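Local coordinates for pectate lyase/Amb allergen (Acidovorax citrulli, PDB 4HWV), which probably cleaves pectate as a calcium-binding, secreted lyase of polysaccharide lyase family 1, built on a right-handed parallel beta-helix, at residues Lys76-Ile81 / Pro164-Leu169; Asp208-Asp213 / Val274-Gly279; Met369-Ser374 / Ala401-Ala406. All blocks are in the same frame, centred on the assembly; numbering follows the deposited sequence.

Contact 1 of 3, residues Lys76-Ile81 / Pro164-Leu169; sequences KAPKVI and PDNTSL
The carboxamide of Asn166 meets Lys76 at its edge: ND2 donates to Lys76 O at 2.9 Å, with the acceptor almost in the amide plane and the donor nearly along the C=O axis (172°). The other amide atom, OD1, bonds to Asn194 ND2, so the group is held at both ends and its rotation is fixed. Alongside, Pro78 sets its ring beside the stem of this side chain, CG lying 4.1 Å from Asn166 CB. The second flat group, the carboxylate of Asp165, has OD1 against the aliphatic part of Lys76, 3.4 Å from Lys76 CG, while OD2 takes the backbone N-H of Ala193. Lys76 and Asp165 thus run side by side, with the ammonium beyond salt-bridge distance.

CG of Lys79 lies between the backbone N and the carbonyl carbon (chi1 70°), and two further bends, at chi3 and chi4, curl the chain back. NZ reaches Thr167 OG1 at 2.9 Å and Ala77 O at 2.7 Å, and also bonds Asp75 O; the ammonium ties the loop before strand 79-83 to the start of strand 167-171. Thr167 OG1 donates to Pro164 O. The parallel ladder opens with Lys79 N on Asn166 O and continues with Ser168 N on Lys79 O and Ile81 N on Ser168 O.

Ile81 and Leu169 share a face with Lys79 and Thr167, and there helix 50-57 packs through Ala56 and Leu57 on Ile81. Strand 79-83 lies between 44-47 and 167-171, and 192-198 pairs in parallel with the far side of 167-171: the in-register stacking of coils in the right-handed parallel beta-helix of family 1 pectate lyases.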
ATOM      1  N   LYS A  76      12.247  34.053   0.596  1.00  6.28           N
ATOM      2  CA  LYS A  76      11.911  34.332  -0.790  1.00  7.13           C
ATOM      3  C   LYS A  76      13.102  34.337  -1.744  1.00  6.83           C
ATOM      4  O   LYS A  76      12.920  34.516  -2.954  1.00  8.18           O
ATOM      5  CB  LYS A  76      11.155  35.660  -0.912  1.00  9.27           C
ATOM      6  CG  LYS A  76       9.838  35.691  -0.129  1.00 12.18           C
ATOM      7  CD  LYS A  76       9.074  37.000  -0.387  1.00 15.62           C
ATOM      8  CE  LYS A  76       7.967  37.196   0.636  1.00 18.99           C
ATOM      9  NZ  LYS A  76       6.864  38.078   0.122  1.00 21.69           N
ATOM     10  N   ALA A  77      14.316  34.191  -1.220  1.00  6.54           N
ATOM     11  CA  ALA A  77      15.507  34.178  -2.081  1.00  7.38           C
ATOM     12  C   ALA A  77      15.629  32.849  -2.842  1.00  6.04           C
ATOM     13  O   ALA A  77      15.204  31.806  -2.351  1.00  5.92           O
ATOM     14  CB  ALA A  77      16.742  34.422  -1.248  1.00  8.40           C
ATOM     15  N   PRO A  78      16.252  32.873  -4.034  1.00  5.82           N
ATOM     16  CA  PRO A  78      16.439  31.617  -4.776  1.00  5.69           C
ATOM     17  C   PRO A  78      17.135  30.545  -3.937  1.00  5.23           C
ATOM     18  O   PRO A  78      18.133  30.800  -3.250  1.00  5.81           O
ATOM     19  CB  PRO A  78      17.319  32.047  -5.953  1.00  6.46           C
ATOM     20  CG  PRO A  78      16.908  33.520  -6.187  1.00  6.73           C
ATOM     21  CD  PRO A  78      16.711  34.056  -4.791  1.00  6.70           C
ATOM     22  N   LYS A  79      16.583  29.340  -3.974  1.00  4.58           N
ATOM     23  CA  LYS A  79      17.114  28.229  -3.196  1.00  4.66           C
ATOM     24  C   LYS A  79      16.930  26.928  -3.954  1.00  3.51           C
ATOM     25  O   LYS A  79      15.954  26.728  -4.690  1.00  4.21           O
ATOM     26  CB  LYS A  79      16.436  28.136  -1.820  1.00  5.36           C
ATOM     27  CG  LYS A  79      14.967  27.690  -1.896  1.00  5.22           C
ATOM     28  CD  LYS A  79      14.167  27.965  -0.633  1.00  5.31           C
ATOM     29  CE  LYS A  79      13.903  29.448  -0.415  1.00  4.89           C
ATOM     30  NZ  LYS A  79      13.201  30.084  -1.594  1.00  5.25           N
ATOM     31  N   VAL A  80      17.874  26.018  -3.738  1.00  3.65           N
ATOM     32  CA  VAL A  80      17.827  24.684  -4.301  1.00  4.24           C
ATOM     33  C   VAL A  80      17.879  23.707  -3.153  1.00  4.40           C
ATOM     34  O   VAL A  80      18.821  23.709  -2.355  1.00  4.91           O
ATOM     35  CB  VAL A  80      18.997  24.450  -5.278  1.00  5.34           C
ATOM     36  CG1 VAL A  80      19.061  22.988  -5.700  1.00  7.52           C
ATOM     37  CG2 VAL A  80      18.843  25.376  -6.484  1.00  6.22           C
ATOM     38  N   ILE A  81      16.834  22.882  -3.057  1.00  4.03           N
ATOM     39  CA  ILE A  81      16.676  21.956  -1.945  1.00  4.12           C
ATOM     40  C   ILE A  81      16.603  20.550  -2.540  1.00  3.85           C
ATOM     41  O   ILE A  81      15.646  20.206  -3.247  1.00  4.42           O
ATOM     42  CB  ILE A  81      15.396  22.272  -1.130  1.00  4.13           C
ATOM     43  CG1 ILE A  81      15.459  23.699  -0.567  1.00  5.13           C
ATOM     44  CG2 ILE A  81      15.215  21.246  -0.025  1.00  4.67           C
ATOM     45  CD1 ILE A  81      14.132  24.205  -0.036  1.00  5.81           C
ATOM     46  N   PRO A 164       8.002  28.848  -0.397  1.00  3.70           N
ATOM     47  CA  PRO A 164       8.115  30.262  -0.782  1.00  4.44           C
ATOM     48  C   PRO A 164       8.619  30.458  -2.216  1.00  4.65           C
ATOM     49  O   PRO A 164       8.899  29.500  -2.935  1.00  5.12           O
ATOM     50  CB  PRO A 164       9.160  30.788   0.210  1.00  4.72           C
ATOM     51  CG  PRO A 164      10.117  29.615   0.332  1.00  4.69           C
ATOM     52  CD  PRO A 164       9.207  28.381   0.320  1.00  4.24           C
ATOM     53  N   ASP A 165       8.742  31.719  -2.623  1.00  4.59           N
ATOM     54  CA  ASP A 165       9.204  32.085  -3.961  1.00  4.24           C
ATOM     55  C   ASP A 165      10.556  31.490  -4.289  1.00  3.99           C
ATOM     56  O   ASP A 165      11.399  31.274  -3.410  1.00  4.83           O
ATOM     57  CB  ASP A 165       9.365  33.604  -4.077  1.00  5.02           C
ATOM     58  CG  ASP A 165       8.108  34.353  -3.684  1.00  6.41           C
ATOM     59  OD1 ASP A 165       7.770  34.354  -2.479  1.00  7.89           O
ATOM     60  OD2 ASP A 165       7.457  34.937  -4.571  1.00  7.62           O
ATOM     61  N   ASN A 166      10.775  31.279  -5.582  1.00  4.43           N
ATOM     62  CA  ASN A 166      12.112  30.992  -6.089  1.00  4.19           C
ATOM     63  C   ASN A 166      12.707  29.748  -5.451  1.00  3.63           C
ATOM     64  O   ASN A 166      13.844  29.738  -4.993  1.00  4.48           O
ATOM     65  CB  ASN A 166      13.037  32.202  -5.919  1.00  4.85           C
ATOM     66  CG  ASN A 166      12.476  33.455  -6.551  1.00  5.30           C
ATOM     67  OD1 ASN A 166      12.073  33.446  -7.708  1.00  5.55           O
ATOM     68  ND2 ASN A 166      12.451  34.542  -5.789  1.00  6.27           N
ATOM     69  N   THR A 167      11.916  28.681  -5.449  1.00  3.48           N
ATOM     70  CA  THR A 167      12.314  27.447  -4.800  1.00  3.54           C
ATOM     71  C   THR A 167      12.343  26.303  -5.781  1.00  3.55           C
ATOM     72  O   THR A 167      11.376  26.097  -6.527  1.00  4.02           O
ATOM     73  CB  THR A 167      11.316  27.093  -3.679  1.00  3.86           C
ATOM     74  OG1 THR A 167      11.304  28.155  -2.720  1.00  3.94           O
ATOM     75  CG2 THR A 167      11.706  25.786  -2.975  1.00  4.49           C
ATOM     76  N   SER A 168      13.436  25.547  -5.760  1.00  3.77           N
ATOM     77  CA  SER A 168      13.489  24.242  -6.409  1.00  3.63           C
ATOM     78  C   SER A 168      13.560  23.127  -5.382  1.00  3.52           C
ATOM     79  O   SER A 168      14.390  23.183  -4.465  1.00  4.48           O
ATOM     80  CB  SER A 168      14.709  24.140  -7.322  1.00  3.96           C
ATOM     81  OG  SER A 168      14.563  25.042  -8.408  1.00  4.37           O
ATOM     82  N   LEU A 169      12.677  22.137  -5.531  1.00  3.18           N
ATOM     83  CA  LEU A 169      12.729  20.901  -4.759  1.00  3.65           C
ATOM     84  C   LEU A 169      13.110  19.815  -5.746  1.00  3.31           C
ATOM     85  O   LEU A 169      12.346  19.535  -6.686  1.00  4.61           O
ATOM     86  CB  LEU A 169      11.375  20.575  -4.126  1.00  5.25           C
ATOM     87  CG  LEU A 169      10.852  21.610  -3.135  1.00  7.02           C
ATOM     88  CD1 LEU A 169       9.422  21.302  -2.731  1.00  8.48           C
ATOM     89  CD2 LEU A 169      11.705  21.656  -1.900  1.00  9.31           C
TER

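Contact 2 of 3, residues Asp208-Asp213 / Val274-Gly279. With CA (calcium ion), chain C.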
ATOM      1  N   ASP A 208      -6.240  11.964   8.800  1.00  3.31           N
ATOM      2  CA  ASP A 208      -6.721  11.079   9.849  1.00  3.54           C
ATOM      3  C   ASP A 208      -8.047  11.491  10.458  1.00  3.97           C
ATOM      4  O   ASP A 208      -8.591  10.742  11.264  1.00  5.24           O
ATOM      5  CB  ASP A 208      -5.669  10.963  10.938  1.00  4.29           C
ATOM      6  CG  ASP A 208      -4.587  10.001  10.550  1.00  4.74           C
ATOM      7  OD1 ASP A 208      -4.883   8.788  10.439  1.00  5.96           O
ATOM      8  OD2 ASP A 208      -3.453  10.441  10.346  1.00  5.34           O
ATOM      9  N   PHE A 209      -8.554  12.662  10.058  1.00  4.21           N
ATOM     10  CA  PHE A 209      -9.778  13.216  10.648  1.00  4.67           C
ATOM     11  C   PHE A 209     -10.740  13.722   9.576  1.00  4.53           C
ATOM     12  O   PHE A 209     -11.125  14.893   9.576  1.00  5.13           O
ATOM     13  CB  PHE A 209      -9.407  14.297  11.672  1.00  5.23           C
ATOM     14  CG  PHE A 209      -8.589  13.742  12.800  1.00  4.02           C
ATOM     15  CD1 PHE A 209      -9.213  13.015  13.817  1.00  4.88           C
ATOM     16  CD2 PHE A 209      -7.204  13.873  12.815  1.00  4.42           C
ATOM     17  CE1 PHE A 209      -8.470  12.430  14.822  1.00  4.92           C
ATOM     18  CE2 PHE A 209      -6.456  13.285  13.830  1.00  5.16           C
ATOM     19  CZ  PHE A 209      -7.094  12.561  14.833  1.00  5.24           C
ATOM     20  N   PRO A 210     -11.152  12.831   8.655  1.00  4.00           N
ATOM     21  CA  PRO A 210     -12.129  13.257   7.646  1.00  4.40           C
ATOM     22  C   PRO A 210     -13.429  13.697   8.303  1.00  4.53           C
ATOM     23  O   PRO A 210     -13.797  13.194   9.375  1.00  5.15           O
ATOM     24  CB  PRO A 210     -12.346  11.986   6.815  1.00  5.54           C
ATOM     25  CG  PRO A 210     -12.034  10.887   7.767  1.00  6.30           C
ATOM     26  CD  PRO A 210     -10.900  11.380   8.603  1.00  5.17           C
ATOM     27  N   GLN A 211     -14.118  14.628   7.658  1.00  4.96           N
ATOM     28  CA  GLN A 211     -15.352  15.167   8.176  1.00  5.44           C
ATOM     29  C   GLN A 211     -16.507  14.561   7.415  1.00  5.05           C
ATOM     30  O   GLN A 211     -16.467  14.457   6.192  1.00  5.78           O
ATOM     31  CB  GLN A 211     -15.380  16.676   7.979  1.00  6.01           C
ATOM     32  CG  GLN A 211     -16.636  17.355   8.527  1.00  6.58           C
ATOM     33  CD  GLN A 211     -16.767  18.771   8.002  1.00  8.24           C
ATOM     34  OE1 GLN A 211     -16.819  18.984   6.784  1.00  9.79           O
ATOM     35  NE2 GLN A 211     -16.797  19.750   8.911  1.00  8.91           N
ATOM     36  N   TRP A 212     -17.553  14.184   8.143  1.00  5.65           N
ATOM     37  CA  TRP A 212     -18.796  13.801   7.487  1.00  6.26           C
ATOM     38  C   TRP A 212     -19.622  15.061   7.213  1.00  7.45           C
ATOM     39  O   TRP A 212     -19.925  15.817   8.137  1.00  8.90           O
ATOM     40  CB  TRP A 212     -19.595  12.823   8.347  1.00  6.65           C
ATOM     41  CG  TRP A 212     -20.948  12.497   7.786  1.00  6.56           C
ATOM     42  CD1 TRP A 212     -22.157  12.858   8.313  1.00  6.86           C
ATOM     43  CD2 TRP A 212     -21.243  11.726   6.605  1.00  6.26           C
ATOM     44  NE1 TRP A 212     -23.180  12.381   7.525  1.00  7.45           N
ATOM     45  CE2 TRP A 212     -22.651  11.672   6.480  1.00  6.70           C
ATOM     46  CE3 TRP A 212     -20.454  11.076   5.641  1.00  7.07           C
ATOM     47  CZ2 TRP A 212     -23.286  11.011   5.423  1.00  7.29           C
ATOM     48  CZ3 TRP A 212     -21.083  10.412   4.595  1.00  6.80           C
ATOM     49  CH2 TRP A 212     -22.498  10.391   4.491  1.00  7.02           C
ATOM     50  N   ASP A 213     -19.944  15.318   5.954  1.00  7.88           N
ATOM     51  CA  ASP A 213     -20.802  16.452   5.633  1.00  8.71           C
ATOM     52  C   ASP A 213     -22.123  15.881   5.149  1.00  8.35           C
ATOM     53  O   ASP A 213     -22.217  15.448   4.001  1.00  8.20           O
ATOM     54  CB  ASP A 213     -20.193  17.342   4.549  1.00  9.92           C
ATOM     55  CG  ASP A 213     -21.084  18.533   4.201  1.00 11.02           C
ATOM     56  OD1 ASP A 213     -22.246  18.632   4.675  1.00 11.17           O
ATOM     57  OD2 ASP A 213     -20.615  19.395   3.436  1.00 13.85           O
ATOM     58  N   VAL A 274     -15.142   6.150   3.703  1.00  5.79           N
ATOM     59  CA  VAL A 274     -14.455   7.140   4.501  1.00  4.83           C
ATOM     60  C   VAL A 274     -13.207   7.557   3.732  1.00  4.44           C
ATOM     61  O   VAL A 274     -12.160   6.915   3.788  1.00  5.30           O
ATOM     62  CB  VAL A 274     -14.102   6.598   5.890  1.00  4.88           C
ATOM     63  CG1 VAL A 274     -13.432   7.671   6.726  1.00  5.62           C
ATOM     64  CG2 VAL A 274     -15.355   6.092   6.636  1.00  6.23           C
ATOM     65  N   GLN A 275     -13.353   8.659   3.010  1.00  4.31           N
ATOM     66  CA  GLN A 275     -12.323   9.177   2.117  1.00  4.36           C
ATOM     67  C   GLN A 275     -11.275   9.949   2.907  1.00  4.23           C
ATOM     68  O   GLN A 275     -11.577  11.000   3.471  1.00  4.86           O
ATOM     69  CB  GLN A 275     -12.993  10.083   1.076  1.00  5.01           C
ATOM     70  CG  GLN A 275     -12.047  10.747   0.084  1.00  6.07           C
ATOM     71  CD  GLN A 275     -11.157   9.742  -0.625  1.00  6.33           C
ATOM     72  OE1 GLN A 275     -10.032   9.463  -0.187  1.00  6.09           O
ATOM     73  NE2 GLN A 275     -11.657   9.181  -1.730  1.00  7.76           N
ATOM     74  N   HIS A 276     -10.064   9.398   2.954  1.00  3.64           N
ATOM     75  CA  HIS A 276      -8.957  10.001   3.674  1.00  3.81           C
ATOM     76  C   HIS A 276      -8.037  10.846   2.786  1.00  3.63           C
ATOM     77  O   HIS A 276      -7.071  11.441   3.284  1.00  3.75           O
ATOM     78  CB  HIS A 276      -8.122   8.903   4.339  1.00  4.23           C
ATOM     79  CG  HIS A 276      -8.829   8.197   5.459  1.00  3.80           C
ATOM     80  ND1 HIS A 276      -8.857   8.676   6.753  1.00  3.68           N
ATOM     81  CD2 HIS A 276      -9.502   7.020   5.481  1.00  4.53           C
ATOM     82  CE1 HIS A 276      -9.540   7.838   7.516  1.00  4.33           C
ATOM     83  NE2 HIS A 276      -9.943   6.828   6.766  1.00  5.13           N
ATOM     84  N   HIS A 277      -8.319  10.893   1.485  1.00  3.81           N
ATOM     85  CA  HIS A 277      -7.496  11.655   0.557  1.00  3.75           C
ATOM     86  C   HIS A 277      -8.282  12.799  -0.052  1.00  4.21           C
ATOM     87  O   HIS A 277      -9.520  12.826   0.025  1.00  5.55           O
ATOM     88  CB  HIS A 277      -6.976  10.759  -0.557  1.00  3.84           C
ATOM     89  CG  HIS A 277      -6.107   9.658  -0.057  1.00  3.51           C
ATOM     90  ND1 HIS A 277      -6.482   8.329  -0.110  1.00  4.45           N
ATOM     91  CD2 HIS A 277      -4.892   9.686   0.540  1.00  3.98           C
ATOM     92  CE1 HIS A 277      -5.514   7.588   0.406  1.00  4.65           C
ATOM     93  NE2 HIS A 277      -4.545   8.386   0.817  1.00  4.81           N
ATOM     94  N   ASP A 278      -7.571  13.729  -0.665  1.00  4.50           N
ATOM     95  CA  ASP A 278      -8.222  14.798  -1.397  1.00  4.74           C
ATOM     96  C   ASP A 278      -7.610  14.770  -2.798  1.00  4.26           C
ATOM     97  O   ASP A 278      -7.755  13.770  -3.499  1.00  4.96           O
ATOM     98  CB  ASP A 278      -8.109  16.166  -0.700  1.00  7.15           C
ATOM     99  CG  ASP A 278      -9.119  17.164  -1.244  1.00 10.20           C
ATOM    100  OD1 ASP A 278     -10.249  16.741  -1.548  1.00 12.24           O
ATOM    101  OD2 ASP A 278      -8.786  18.360  -1.361  1.00 13.36           O
ATOM    102  N   GLY A 279      -6.923  15.822  -3.218  1.00  4.65           N
ATOM    103  CA  GLY A 279      -6.350  15.821  -4.556  1.00  4.15           C
ATOM    104  C   GLY A 279      -4.937  15.276  -4.629  1.00  4.24           C
ATOM    105  O   GLY A 279      -4.249  15.110  -3.605  1.00  4.79           O
TER
HETATM  106 CA    CA C 601      -7.341  19.929  -2.519  0.80 11.70          CA
HETATM  107  O   HOH W   1      -9.675  21.183  -2.333  1.00 42.90           O
HETATM  108  O   HOH W   2      -7.379  22.573  -2.952  1.00 24.34           O
HETATM  109  O   HOH W   3      -7.159  20.747  -0.007  1.00 17.81           O
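Pro210 and His276 bring the two backbones closest, with their CA atoms 6.0 Å apart, and the segments meet there as two loop portions touching through side chains and one carbonyl, without a shared ladder. The pyrrolidine ring of Pro210 is the common element. Its CG lies 3.7 Å from Val274 CG1, its CB rests 3.6 Å from Gln275 O, and its CD comes to 3.9 Å from His276 ND1, so three successive residues of 274-279 line this one ring. Gln275 O is itself satisfied by Ser224 OG, and Trp222 of strand 221-223 touches both Pro210 and Val274. Val274 presents CG1 because that methyl stands anti to the backbone N (chi1 -178°), crossing the proline at a slant. The imidazole of His276 also meets the proline obliquely, through ND1 and CE1, while Asp208 CA stands farther off at the ring's edge. ND1 is engaged with Asp207 O, which ties the ring to the residue just before 208-213.

Gln275 OE1 accepts His277 N at 2.8 Å, a bond within the segment between residues two apart. Both nitrogens of the His277 ring are bonded to carboxylates, Asp251 at ND1 and Asp204 at NE2, a setting that would favour a protonated ring. Asp278 then places OD2 2.4 Å from the calcium ion, and three waters, 2.6 to 2.7 Å away, share the metal with Asp227 and Asp282. Gly279 N also bonds Asp227 OD1, linking the loop backbone to a second ligand.

The chemistry is thus divided: a mainly van der Waals contact of Pro210 with a methyl, a carbonyl and an imidazole, and, a few residues on, a carboxylate whose negative charge, with those of its fellow ligands, would draw in the cation.

Contact 3 of 3, residues Met369-Ser374 / Ala401-Ala406; sequences MTLGQS and ARISAA
Leu371 and Ala401 form a parallel beta bridge at the rim of a four-strand sheet, where strand 399-401 is outermost within the chain, and beyond this bridge a glutamine side chain continues the link between the two segments. The bridge has the CA atoms 4.5 Å apart, and Arg402 N donates to Leu371 O at 2.8 Å. At the next position of the ladder, Gln373 N and Arg402 O are too poorly aligned to bond, and a water joins them instead, accepting from Gln373 N at 3.0 Å and donating to Arg402 O at 2.9 Å.

Gln373 then takes over. With CG anti to the backbone N (chi1 -169°) and the chain bent at chi2, its carboxamide turns to the backbone of Ser404. OE1 accepts Ser404 N at 2.8 Å, in the carbonyl plane and on a lone pair, with the N-H nearly straight (163°); NE2 returns a weak bond to Ser404 O. The side-chain amide thereby imitates the neighbouring strand, and NE2 also has a weak bond to Thr408 OG1.

Apolar contacts lie around this ladder. Leu371 CD2 approaches Ile403 CD1 to 4.0 Å in a slanting contact, and on another side Thr370 CG2 touches Arg402 CG at 3.8 Å. Arg402 curls back, so that NH1 bonds Ala401 O from above the carbonyl plane. Val442 of helix 438-445 packs on Leu371.

Ser404 stands at the N-cap of helix 405-414, its OG accepting a weak bond from Ala406 N. The pairing thus belongs to one parallel sheet of the right-handed beta-helix characteristic of family 1 pectate lyases, at its outermost strand in this chain, where the polypeptide leaves into helix 405-414.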
ATOM      1  N   MET A 369     -11.643  13.785 -18.487  1.00  6.66           N
ATOM      2  CA  MET A 369     -11.608  15.244 -18.508  1.00  7.77           C
ATOM      3  C   MET A 369     -13.014  15.775 -18.301  1.00  7.78           C
ATOM      4  O   MET A 369     -13.962  15.284 -18.919  1.00  8.76           O
ATOM      5  CB  MET A 369     -11.147  15.733 -19.882  1.00 10.22           C
ATOM      6  CG  MET A 369      -9.834  15.207 -20.329  1.00 12.70           C
ATOM      7  SD  MET A 369      -9.518  15.849 -21.974  1.00 14.26           S
ATOM      8  CE  MET A 369      -8.222  14.685 -22.411  1.00 15.81           C
ATOM      9  N   THR A 370     -13.152  16.782 -17.450  1.00  6.70           N
ATOM     10  CA  THR A 370     -14.452  17.429 -17.272  1.00  7.43           C
ATOM     11  C   THR A 370     -14.344  18.902 -17.617  1.00  8.02           C
ATOM     12  O   THR A 370     -13.538  19.634 -17.032  1.00  8.80           O
ATOM     13  CB  THR A 370     -14.961  17.292 -15.829  1.00  8.54           C
ATOM     14  OG1 THR A 370     -15.150  15.904 -15.535  1.00  9.29           O
ATOM     15  CG2 THR A 370     -16.272  18.045 -15.646  1.00  9.30           C
ATOM     16  N   LEU A 371     -15.140  19.324 -18.594  1.00  7.49           N
ATOM     17  CA  LEU A 371     -15.344  20.753 -18.845  1.00  7.55           C
ATOM     18  C   LEU A 371     -16.293  21.282 -17.781  1.00  7.14           C
ATOM     19  O   LEU A 371     -17.504  21.093 -17.877  1.00  8.10           O
ATOM     20  CB  LEU A 371     -15.932  20.994 -20.242  1.00  8.20           C
ATOM     21  CG  LEU A 371     -16.324  22.441 -20.556  1.00  8.57           C
ATOM     22  CD1 LEU A 371     -15.141  23.376 -20.444  1.00  9.35           C
ATOM     23  CD2 LEU A 371     -16.957  22.529 -21.951  1.00  9.25           C
ATOM     24  N   GLY A 372     -15.738  21.902 -16.748  1.00  6.66           N
ATOM     25  CA  GLY A 372     -16.533  22.564 -15.743  1.00  6.61           C
ATOM     26  C   GLY A 372     -16.775  24.021 -16.061  1.00  7.02           C
ATOM     27  O   GLY A 372     -16.493  24.508 -17.165  1.00  7.45           O
ATOM     28  N   GLN A 373     -17.308  24.718 -15.067  1.00  6.32           N
ATOM     29  CA  GLN A 373     -17.849  26.055 -15.274  1.00  6.79           C
ATOM     30  C   GLN A 373     -16.813  27.016 -15.826  1.00  7.34           C
ATOM     31  O   GLN A 373     -15.824  27.294 -15.154  1.00  7.16           O
ATOM     32  CB  GLN A 373     -18.376  26.601 -13.957  1.00  7.56           C
ATOM     33  CG  GLN A 373     -19.196  27.873 -14.141  1.00  8.10           C
ATOM     34  CD  GLN A 373     -20.437  27.649 -14.954  1.00  9.39           C
ATOM     35  OE1 GLN A 373     -21.091  26.614 -14.834  1.00  9.43           O
ATOM     36  NE2 GLN A 373     -20.779  28.626 -15.792  1.00 10.96           N
ATOM     37  N   SER A 374     -17.051  27.512 -17.042  1.00  7.96           N
ATOM     38  CA  SER A 374     -16.178  28.496 -17.707  1.00  8.43           C
ATOM     39  C   SER A 374     -14.764  27.975 -17.968  1.00  7.66           C
ATOM     40  O   SER A 374     -13.849  28.746 -18.250  1.00  7.98           O
ATOM     41  CB  SER A 374     -16.128  29.825 -16.952  1.00  8.90           C
ATOM     42  OG  SER A 374     -17.409  30.432 -16.910  1.00 10.29           O
ATOM     43  N   ALA A 401     -19.162  17.282 -19.229  1.00  8.02           N
ATOM     44  CA  ALA A 401     -19.300  18.708 -18.948  1.00  8.61           C
ATOM     45  C   ALA A 401     -20.177  18.933 -17.730  1.00  9.92           C
ATOM     46  O   ALA A 401     -21.107  18.172 -17.483  1.00 11.79           O
ATOM     47  CB  ALA A 401     -19.888  19.428 -20.146  1.00  8.30           C
ATOM     48  N   ARG A 402     -19.858  19.985 -16.976  1.00  9.90           N
ATOM     49  CA  ARG A 402     -20.616  20.398 -15.800  1.00  9.97           C
ATOM     50  C   ARG A 402     -20.742  21.918 -15.845  1.00 10.91           C
ATOM     51  O   ARG A 402     -19.861  22.639 -15.340  1.00 12.10           O
ATOM     52  CB  ARG A 402     -19.901  19.959 -14.518  1.00 11.30           C
ATOM     53  CG  ARG A 402     -19.774  18.465 -14.370  1.00 11.11           C
ATOM     54  CD  ARG A 402     -21.121  17.836 -14.158  1.00 13.24           C
ATOM     55  NE  ARG A 402     -21.029  16.400 -13.896  1.00 15.24           N
ATOM     56  CZ  ARG A 402     -21.221  15.446 -14.813  1.00 17.93           C
ATOM     57  NH1 ARG A 402     -21.475  15.750 -16.087  1.00 18.53           N
ATOM     58  NH2 ARG A 402     -21.147  14.169 -14.458  1.00 19.34           N
ATOM     59  N   ILE A 403     -21.814  22.412 -16.462  1.00 10.71           N
ATOM     60  CA  ILE A 403     -21.958  23.840 -16.739  1.00 11.74           C
ATOM     61  C   ILE A 403     -23.355  24.307 -16.355  1.00 10.86           C
ATOM     62  O   ILE A 403     -24.345  23.575 -16.572  1.00 11.42           O
ATOM     63  CB  ILE A 403     -21.773  24.178 -18.252  1.00 12.18           C
ATOM     64  CG1 ILE A 403     -20.447  23.660 -18.811  1.00 12.60           C
ATOM     65  CG2 ILE A 403     -21.917  25.705 -18.528  1.00 12.99           C
ATOM     66  CD1 ILE A 403     -20.452  23.566 -20.322  1.00 12.29           C
ATOM     67  N   SER A 404     -23.424  25.525 -15.810  1.00 11.29           N
ATOM     68  CA  SER A 404     -24.670  26.216 -15.454  1.00 12.05           C
ATOM     69  C   SER A 404     -24.722  27.588 -16.126  1.00 11.71           C
ATOM     70  O   SER A 404     -23.811  28.393 -15.943  1.00 13.34           O
ATOM     71  CB  SER A 404     -24.712  26.438 -13.932  1.00 13.54           C
ATOM     72  OG  SER A 404     -25.680  27.428 -13.570  1.00 14.23           O
ATOM     73  N   ALA A 405     -25.798  27.879 -16.860  1.00 10.93           N
ATOM     74  CA  ALA A 405     -25.940  29.176 -17.521  1.00 11.81           C
ATOM     75  C   ALA A 405     -26.093  30.344 -16.572  1.00 12.58           C
ATOM     76  O   ALA A 405     -25.691  31.465 -16.899  1.00 13.92           O
ATOM     77  CB  ALA A 405     -27.119  29.156 -18.480  1.00 12.08           C
ATOM     78  N   ALA A 406     -26.662  30.119 -15.403  1.00 13.43           N
ATOM     79  CA  ALA A 406     -26.854  31.247 -14.487  1.00 14.99           C
ATOM     80  C   ALA A 406     -25.498  31.766 -14.022  1.00 14.69           C
ATOM     81  O   ALA A 406     -25.253  32.987 -13.958  1.00 15.13           O
ATOM     82  CB  ALA A 406     -27.721  30.836 -13.306  1.00 15.97           C
TER
HETATM   83  O   HOH W   4     -18.406  22.900 -12.902  1.00  6.97           O
HETATM   84  O   HOH W   5     -21.666  24.242 -13.182  1.00 15.35           O

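The three contacts follow one another along the chain. Contacts 1 and 3 are pairings of parallel strands of the beta-helix, while contact 2 joins loops that extend from it. Contacts 1 and 3 lie farthest apart, their centres about 36 Å from each other; each is away from the metal site. Contact 2 lies about 31 Å from contact 1 and 25 Å from contact 3, centre to centre, and no two touch, the nearest atoms of contacts 2 and 3 being about 14 Å apart. Only contact 2 holds a calcium ligand: Gln275 is about 10 Å from Asp227, side chain to side chain, but Asp278, two residues past His276, binds the ion.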